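Local coordinates for bumblebee peptidoglycan recognition protein SA (Bombus, PDB 5XZ4) that probably acts in innate immunity by binding bacterial peptidoglycan, with a preference for the Dap-type over the Lys-type, at residues V34-T39 with S157-Q162; G145-Q148 with S154-S157; V103-I108 with H125-C130. All coordinates share one frame; numbering follows the deposited sequence.

Interaction 1: residues V34-T39 with S157-Q162; sequences VIIHHT and SKLQKQ
The central mixed β-sheet of the peptidoglycan recognition protein fold meets the helix near the chain's C-terminus here. Strand 31-38 lies inside the sheet, between strands 102-107 and 141-145 and parallel to both. Helix 157-163 packs on one of its faces. Residues 34-39 and 157-162 touch at few atoms, and all three touching residues are buried.

Leu159 supplies the helix side of the contact. Its CG stands anti to the backbone N (chi1 179°) and so heads toward the strand, and chi2 (50°) turns the CD2 branch to it. CD2 lies 4.2 Å from Ile36 CG2, a methyl-to-methyl contact. The same CD2 is 4.2 Å from His37 O, so one methyl meets both a side chain and the strand backbone. Ile36 answers with its short branch. With chi1 at -54°, CG2 is anti to the backbone N and faces the helix. No hydrogen bond crosses between the two segments, and the backbones stay well apart, with Ile36 CA 8.2 Å from Gln160 CA. The joint is apolar packing.

Phe107 of strand 102-107 and Leu121 of helix 118-134 also touch Leu159, which therefore sits among three elements of the core. Val143 of strand 141-145 packs against Ile36.

His37 points its CB away from the helix. In zinc-dependent amidase relatives the positions of His37 and Ser154 are held by a histidine and a cysteine that bind the zinc. A serine here is consistent with a protein that recognises peptidoglycan without cleaving it. The imidazole of His37 serves the other face of the sheet, where NE2 is hydrogen-bonded to Thr95 OG1 and ND1 to Ser154 OG.

Interaction 2: residues G145-Q148 with S154-S157; sequences GAKQ and SPGS
The backbones of Ala146 and Ser154 come close, with their CA atoms 5.6 Å apart, and Lys147 N gives a weak, bent hydrogen bond to Ser154 O (2.8 Å, 124° at the hydrogen). The peptide bond before Pro155 is cis. Pro155 CD packs against the backbone of residues 145-146, 4.0 Å from Gly145 CA. Ala146 CB and the first carbons of Lys147 cluster around Ser154 O; Ala146 CB is 3.5 Å from it.

The two segments are the ends of a loop that links strand 141-145 to helix 157-163 in the amidase-like fold, and Gly156 is the N-cap residue of that helix. Ser154 holds OG anti to its N (chi1 -177°), where besides His37 it is hydrogen-bonded to His38 N.

Lys147 leaves the backbone with CG between N and the carbonyl carbon (chi1 62°), runs past Ser154 O and bends at chi3, which brings NZ toward Ser157. A water bridges the two, accepting from Lys147 NZ at 2.8 Å and from Ser157 OG at 3.0 Å. At the strand end, Gly145 N gives a hydrogen bond of 2.9 Å to Gln148 OE1, approaching from above the carbonyl plane. Gln160 NE2 and Trp169 NE1 also bond to that oxygen.

Interaction 3: residues V103-I108 with H125-C130; sequences VGIGFI and HALIHC
Ile105 points the end of its side chain at helix 118-134, where Leu127 and Ile128 receive it. This is strand-to-helix packing in the peptidoglycan recognition protein fold. Strand 102-107, helix 118-134 and strand 141-145 form a β-α-β crossover that passes over strand 31-38, and the contact joins its first strand to its helix. All three touching residues are buried.

One methyl does all the touching from the strand. Ile105 CD1 lies 4.0 Å from Leu127 CD2 and 4.2 Å from Ile128 CG1. The isoleucine chain is extended through CB-CG1 (chi2 175°), which sends CD1 out to the helix. Leu127 and Ile105 pass alongside each other in opposite directions. The leucine has CG anti to the backbone N (chi1 -176°), and its CD2 branch is the one that reaches the strand. Ile128 instead lies at a slant to Ile105 and meets it with the methylene CG1. No hydrogen bond links the two segments. Their backbones stay well apart, with Ile105 CA 9.6 Å from Leu127 CA, and side chains fill the distance.

Ile105 CD1 is also touched by Val34 of the neighbouring strand, and Ile76 packs on the same side chain. Around the helix partner, Phe74 and Trp88 pack against Leu127.

Regular helix bonding fixes the positions of Leu127 and Ile128. His129 N bonds to His125 O at 2.9 Å, and Cys130 N bonds to Ala126 O at 2.8 Å. Leu127 and Ile128 lie inside these turns and are presented to the sheet by them.

A disulfide follows directly along the helix, where Cys130 SG is bonded to Cys7 SG.

Interactions 1 and 3 hold helices to adjacent strands of one sheet, and both are apolar and buried. Strands 31-38 and 102-107 are joined between them by backbone bonds such as Ile35 O to Ile105 N (2.9 Å). Along the chain, interaction 3 is nested within the loop closed by interaction 1. Interaction 2 is also largely buried, but it joins loop to loop and uses polar atoms and a water; Lys147 and Ser157 are partly exposed. It shares Ser157 with interaction 1 and meets it again through Ile36 O and Ala146 N (3.0 Å). Interactions 2 and 3 do not touch; their nearest atoms are about 6 Å apart.

Interaction 1: residues V34-T39 with S157-Q162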
loop_
_atom_site.group_PDB
_atom_site.type_symbol
_atom_site.label_atom_id
_atom_site.label_comp_id
_atom_site.label_asym_id
_atom_site.label_seq_id
_atom_site.Cartn_x
_atom_site.Cartn_y
_atom_site.Cartn_z
ATOM N N VAL A 34 -2.349 -8.806 -3.511
ATOM C CA VAL A 34 -1.921 -7.427 -3.243
ATOM C C VAL A 34 -3.121 -6.550 -3.603
ATOM O O VAL A 34 -3.661 -6.674 -4.717
ATOM C CB VAL A 34 -0.685 -7.052 -4.079
ATOM C CG1 VAL A 34 -0.360 -5.563 -3.975
ATOM C CG2 VAL A 34 0.528 -7.856 -3.650
ATOM N N ILE A 35 -3.488 -5.625 -2.686
ATOM C CA ILE A 35 -4.587 -4.698 -2.962
ATOM C C ILE A 35 -3.985 -3.311 -3.185
ATOM O O ILE A 35 -3.220 -2.801 -2.337
ATOM C CB ILE A 35 -5.614 -4.588 -1.812
ATOM C CG1 ILE A 35 -5.975 -5.925 -1.187
ATOM C CG2 ILE A 35 -6.840 -3.819 -2.274
ATOM C CD1 ILE A 35 -6.671 -6.906 -2.098
ATOM N N ILE A 36 -4.316 -2.689 -4.306
ATOM C CA ILE A 36 -3.864 -1.334 -4.635
ATOM C C ILE A 36 -4.897 -0.287 -4.208
ATOM O O ILE A 36 -6.107 -0.411 -4.523
ATOM C CB ILE A 36 -3.527 -1.184 -6.145
ATOM C CG1 ILE A 36 -2.514 -2.263 -6.606
ATOM C CG2 ILE A 36 -3.038 0.235 -6.463
ATOM C CD1 ILE A 36 -1.152 -2.216 -5.913
ATOM N N HIS A 37 -4.415 0.687 -3.434
ATOM C CA HIS A 37 -5.254 1.783 -2.912
ATOM C C HIS A 37 -4.670 3.130 -3.298
ATOM O O HIS A 37 -3.476 3.212 -3.610
ATOM C CB HIS A 37 -5.284 1.746 -1.372
ATOM C CG HIS A 37 -6.235 0.749 -0.793
ATOM N ND1 HIS A 37 -7.550 1.062 -0.522
ATOM C CD2 HIS A 37 -6.069 -0.537 -0.400
ATOM C CE1 HIS A 37 -8.151 0.009 0.008
ATOM N NE2 HIS A 37 -7.281 -0.980 0.079
ATOM N N HIS A 38 -5.484 4.186 -3.220
ATOM C CA HIS A 38 -4.945 5.543 -3.077
ATOM C C HIS A 38 -5.299 6.086 -1.712
ATOM O O HIS A 38 -6.277 5.645 -1.109
ATOM C CB HIS A 38 -5.351 6.470 -4.237
ATOM C CG HIS A 38 -6.814 6.855 -4.295
ATOM N ND1 HIS A 38 -7.275 7.803 -5.186
ATOM C CD2 HIS A 38 -7.903 6.440 -3.598
ATOM C CE1 HIS A 38 -8.586 7.951 -5.038
ATOM N NE2 HIS A 38 -8.992 7.119 -4.092
ATOM N N THR A 39 -4.507 7.034 -1.203
ATOM C CA THR A 39 -4.774 7.573 0.151
ATOM C C THR A 39 -5.821 8.669 0.201
ATOM O O THR A 39 -6.347 8.943 1.299
ATOM C CB THR A 39 -3.497 8.111 0.795
ATOM O OG1 THR A 39 -3.015 9.192 -0.012
ATOM C CG2 THR A 39 -2.416 6.987 0.937
ATOM N N SER A 157 -10.027 6.011 -10.454
ATOM C CA SER A 157 -10.234 5.466 -11.792
ATOM C C SER A 157 -8.978 5.446 -12.661
ATOM O O SER A 157 -8.751 4.487 -13.399
ATOM C CB SER A 157 -11.364 6.211 -12.497
ATOM O OG SER A 157 -12.587 5.942 -11.840
ATOM N N LYS A 158 -8.160 6.495 -12.563
ATOM C CA LYS A 158 -6.973 6.579 -13.391
ATOM C C LYS A 158 -5.895 5.556 -12.988
ATOM O O LYS A 158 -5.344 4.880 -13.850
ATOM C CB LYS A 158 -6.421 8.004 -13.426
ATOM C CG LYS A 158 -5.401 8.240 -14.516
ATOM C CD LYS A 158 -6.034 8.506 -15.876
ATOM C CE LYS A 158 -4.964 8.764 -16.927
ATOM N NZ LYS A 158 -5.530 8.643 -18.293
ATOM N N LEU A 159 -5.625 5.445 -11.678
ATOM C CA LEU A 159 -4.674 4.460 -11.174
ATOM C C LEU A 159 -5.190 3.040 -11.429
ATOM O O LEU A 159 -4.401 2.152 -11.752
ATOM C CB LEU A 159 -4.361 4.689 -9.696
ATOM C CG LEU A 159 -3.395 3.721 -9.013
ATOM C CD1 LEU A 159 -2.080 3.472 -9.743
ATOM C CD2 LEU A 159 -3.116 4.289 -7.637
ATOM N N GLN A 160 -6.498 2.836 -11.293
ATOM C CA GLN A 160 -7.105 1.543 -11.628
ATOM C C GLN A 160 -6.784 1.118 -13.070
ATOM O O GLN A 160 -6.428 -0.039 -13.313
ATOM C CB GLN A 160 -8.606 1.560 -11.354
ATOM C CG GLN A 160 -9.315 0.242 -11.681
ATOM C CD GLN A 160 -9.005 -0.871 -10.690
ATOM O OE1 GLN A 160 -8.503 -0.627 -9.602
ATOM N NE2 GLN A 160 -9.321 -2.103 -11.056
ATOM N N LYS A 161 -6.892 2.052 -14.016
ATOM C CA LYS A 161 -6.497 1.791 -15.410
ATOM C C LYS A 161 -4.998 1.469 -15.517
ATOM O O LYS A 161 -4.608 0.532 -16.216
ATOM C CB LYS A 161 -6.886 2.968 -16.329
ATOM C CG LYS A 161 -8.386 3.099 -16.553
ATOM C CD LYS A 161 -8.768 4.229 -17.504
ATOM C CE LYS A 161 -10.272 4.258 -17.782
ATOM N NZ LYS A 161 -11.084 4.695 -16.604
ATOM N N GLN A 162 -4.154 2.212 -14.792
ATOM C CA GLN A 162 -2.710 2.034 -14.884
ATOM C C GLN A 162 -2.233 0.638 -14.424
ATOM O O GLN A 162 -1.349 0.049 -15.032
ATOM C CB GLN A 162 -1.979 3.142 -14.099
ATOM C CG GLN A 162 -2.141 4.546 -14.696
ATOM C CD GLN A 162 -1.542 5.623 -13.791
ATOM O OE1 GLN A 162 -2.118 5.982 -12.767
ATOM N NE2 GLN A 162 -0.399 6.142 -14.183
#

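Interaction 2: residues G145-Q148 with S154-S157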
loop_
_atom_site.group_PDB
_atom_site.type_symbol
_atom_site.label_atom_id
_atom_site.label_comp_id
_atom_site.label_asym_id
_atom_site.label_seq_id
_atom_site.Cartn_x
_atom_site.Cartn_y
_atom_site.Cartn_z
ATOM N N GLY A 145 -7.321 -3.825 -7.658
ATOM C CA GLY A 145 -7.656 -2.513 -7.059
ATOM C C GLY A 145 -8.691 -2.725 -5.974
ATOM O O GLY A 145 -9.548 -3.615 -6.102
ATOM N N ALA A 146 -8.653 -1.893 -4.928
ATOM C CA ALA A 146 -9.642 -2.019 -3.835
ATOM C C ALA A 146 -11.111 -2.044 -4.296
ATOM O O ALA A 146 -11.916 -2.851 -3.789
ATOM C CB ALA A 146 -9.435 -0.905 -2.812
ATOM N N LYS A 147 -11.426 -1.204 -5.287
ATOM C CA LYS A 147 -12.798 -1.076 -5.793
ATOM C C LYS A 147 -13.358 -2.380 -6.383
ATOM O O LYS A 147 -14.557 -2.498 -6.525
ATOM C CB LYS A 147 -12.908 0.050 -6.839
ATOM C CG LYS A 147 -12.069 -0.123 -8.108
ATOM C CD LYS A 147 -12.120 1.103 -9.019
ATOM C CE LYS A 147 -13.515 1.356 -9.559
ATOM N NZ LYS A 147 -13.666 2.656 -10.266
ATOM N N GLN A 148 -12.491 -3.335 -6.732
ATOM C CA GLN A 148 -12.930 -4.621 -7.302
ATOM C C GLN A 148 -13.543 -5.538 -6.252
ATOM O O GLN A 148 -14.313 -6.441 -6.608
ATOM C CB GLN A 148 -11.745 -5.332 -7.955
ATOM C CG GLN A 148 -11.226 -4.617 -9.175
ATOM C CD GLN A 148 -10.044 -5.332 -9.800
ATOM O OE1 GLN A 148 -8.931 -4.820 -9.819
ATOM N NE2 GLN A 148 -10.300 -6.527 -10.348
ATOM N N SER A 154 -11.411 3.927 -4.299
ATOM C CA SER A 154 -9.967 3.586 -4.247
ATOM C C SER A 154 -9.656 2.429 -5.239
ATOM O O SER A 154 -10.407 1.430 -5.269
ATOM C CB SER A 154 -9.629 3.205 -2.809
ATOM O OG SER A 154 -8.236 2.941 -2.675
ATOM N N PRO A 155 -8.593 2.511 -6.059
ATOM C CA PRO A 155 -7.456 3.420 -5.970
ATOM C C PRO A 155 -7.572 4.649 -6.876
ATOM O O PRO A 155 -6.553 5.269 -7.205
ATOM C CB PRO A 155 -6.303 2.518 -6.465
ATOM C CG PRO A 155 -6.959 1.716 -7.565
ATOM C CD PRO A 155 -8.308 1.383 -6.976
ATOM N N GLY A 156 -8.801 4.971 -7.278
ATOM C CA GLY A 156 -9.075 6.038 -8.234
ATOM C C GLY A 156 -9.112 5.497 -9.645
ATOM O O GLY A 156 -8.324 4.614 -10.000
ATOM N N SER A 157 -10.027 6.011 -10.454
ATOM C CA SER A 157 -10.234 5.466 -11.792
ATOM C C SER A 157 -8.978 5.446 -12.661
ATOM O O SER A 157 -8.751 4.487 -13.399
ATOM C CB SER A 157 -11.364 6.211 -12.497
ATOM O OG SER A 157 -12.587 5.942 -11.840
HETATM O O HOH W 1 -12.535 4.839 -9.021
#

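Interaction 3: residues V103-I108 with H125-C130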
loop_
_atom_site.group_PDB
_atom_site.type_symbol
_atom_site.label_atom_id
_atom_site.label_comp_id
_atom_site.label_asym_id
_atom_site.label_seq_id
_atom_site.Cartn_x
_atom_site.Cartn_y
_atom_site.Cartn_z
ATOM N N VAL A 103 -1.458 -7.933 1.213
ATOM C CA VAL A 103 -0.844 -6.659 1.616
ATOM C C VAL A 103 -1.525 -5.549 0.841
ATOM O O VAL A 103 -1.885 -5.720 -0.336
ATOM C CB VAL A 103 0.694 -6.635 1.467
ATOM C CG1 VAL A 103 1.351 -7.475 2.551
ATOM C CG2 VAL A 103 1.105 -7.088 0.091
ATOM N N GLY A 104 -1.702 -4.414 1.524
ATOM C CA GLY A 104 -2.383 -3.242 0.945
ATOM C C GLY A 104 -1.390 -2.123 0.699
ATOM O O GLY A 104 -0.710 -1.696 1.627
ATOM N N ILE A 105 -1.271 -1.690 -0.551
ATOM C CA ILE A 105 -0.262 -0.678 -0.952
ATOM C C ILE A 105 -1.018 0.603 -1.237
ATOM O O ILE A 105 -1.859 0.661 -2.134
ATOM C CB ILE A 105 0.505 -1.091 -2.228
ATOM C CG1 ILE A 105 1.295 -2.389 -2.003
ATOM C CG2 ILE A 105 1.464 0.025 -2.649
ATOM C CD1 ILE A 105 1.989 -2.931 -3.259
ATOM N N GLY A 106 -0.749 1.632 -0.418
ATOM C CA GLY A 106 -1.409 2.951 -0.598
ATOM C C GLY A 106 -0.533 3.923 -1.375
ATOM O O GLY A 106 0.506 4.363 -0.858
ATOM N N PHE A 107 -0.951 4.283 -2.595
ATOM C CA PHE A 107 -0.296 5.354 -3.373
ATOM C C PHE A 107 -0.696 6.681 -2.723
ATOM O O PHE A 107 -1.914 6.956 -2.575
ATOM C CB PHE A 107 -0.733 5.318 -4.849
ATOM C CG PHE A 107 -0.049 4.260 -5.701
ATOM C CD1 PHE A 107 -0.188 2.892 -5.415
ATOM C CD2 PHE A 107 0.691 4.670 -6.810
ATOM C CE1 PHE A 107 0.431 1.945 -6.245
ATOM C CE2 PHE A 107 1.306 3.722 -7.638
ATOM C CZ PHE A 107 1.157 2.382 -7.341
ATOM N N ILE A 108 0.295 7.494 -2.357
ATOM C CA ILE A 108 -0.010 8.773 -1.687
ATOM C C ILE A 108 -0.499 9.776 -2.729
ATOM O O ILE A 108 0.250 10.175 -3.631
ATOM C CB ILE A 108 1.206 9.306 -0.896
ATOM C CG1 ILE A 108 1.596 8.313 0.206
ATOM C CG2 ILE A 108 0.890 10.681 -0.276
ATOM C CD1 ILE A 108 2.947 8.606 0.862
ATOM N N HIS A 125 5.631 -1.640 -8.513
ATOM C CA HIS A 125 5.809 -2.901 -9.264
ATOM C C HIS A 125 7.105 -3.599 -8.832
ATOM O O HIS A 125 7.121 -4.831 -8.715
ATOM C CB HIS A 125 5.779 -2.635 -10.762
ATOM C CG HIS A 125 5.433 -3.828 -11.597
ATOM N ND1 HIS A 125 4.529 -4.810 -11.236
ATOM C CD2 HIS A 125 5.861 -4.142 -12.845
ATOM C CE1 HIS A 125 4.429 -5.681 -12.241
ATOM N NE2 HIS A 125 5.223 -5.290 -13.217
ATOM N N ALA A 126 8.149 -2.814 -8.534
ATOM C CA ALA A 126 9.431 -3.373 -8.050
ATOM C C ALA A 126 9.237 -4.008 -6.669
ATOM O O ALA A 126 9.796 -5.078 -6.369
ATOM C CB ALA A 126 10.532 -2.314 -8.030
ATOM N N LEU A 127 8.401 -3.384 -5.828
ATOM C CA LEU A 127 8.056 -3.969 -4.538
ATOM C C LEU A 127 7.337 -5.326 -4.686
ATOM O O LEU A 127 7.649 -6.292 -3.980
ATOM C CB LEU A 127 7.169 -2.987 -3.723
ATOM C CG LEU A 127 6.790 -3.408 -2.288
ATOM C CD1 LEU A 127 8.025 -3.484 -1.392
ATOM C CD2 LEU A 127 5.689 -2.512 -1.691
ATOM N N ILE A 128 6.380 -5.408 -5.626
ATOM C CA ILE A 128 5.669 -6.655 -5.888
ATOM C C ILE A 128 6.671 -7.698 -6.413
ATOM O O ILE A 128 6.678 -8.836 -5.940
ATOM C CB ILE A 128 4.481 -6.424 -6.851
ATOM C CG1 ILE A 128 3.399 -5.580 -6.156
ATOM C CG2 ILE A 128 3.892 -7.751 -7.308
ATOM C CD1 ILE A 128 2.436 -4.949 -7.117
ATOM N N HIS A 129 7.534 -7.318 -7.362
ATOM C CA HIS A 129 8.543 -8.256 -7.878
ATOM C C HIS A 129 9.496 -8.741 -6.803
ATOM O O HIS A 129 9.814 -9.928 -6.786
ATOM C CB HIS A 129 9.273 -7.636 -9.051
ATOM C CG HIS A 129 8.482 -7.709 -10.314
ATOM N ND1 HIS A 129 9.068 -7.724 -11.561
ATOM C CD2 HIS A 129 7.143 -7.833 -10.525
ATOM C CE1 HIS A 129 8.127 -7.789 -12.487
ATOM N NE2 HIS A 129 6.958 -7.897 -11.886
ATOM N N CYS A 130 9.935 -7.837 -5.923
ATOM C CA CYS A 130 10.787 -8.148 -4.778
ATOM C C CYS A 130 10.118 -9.177 -3.895
ATOM O O CYS A 130 10.737 -10.185 -3.534
ATOM C CB CYS A 130 11.034 -6.864 -3.969
ATOM S SG CYS A 130 11.797 -7.069 -2.337
#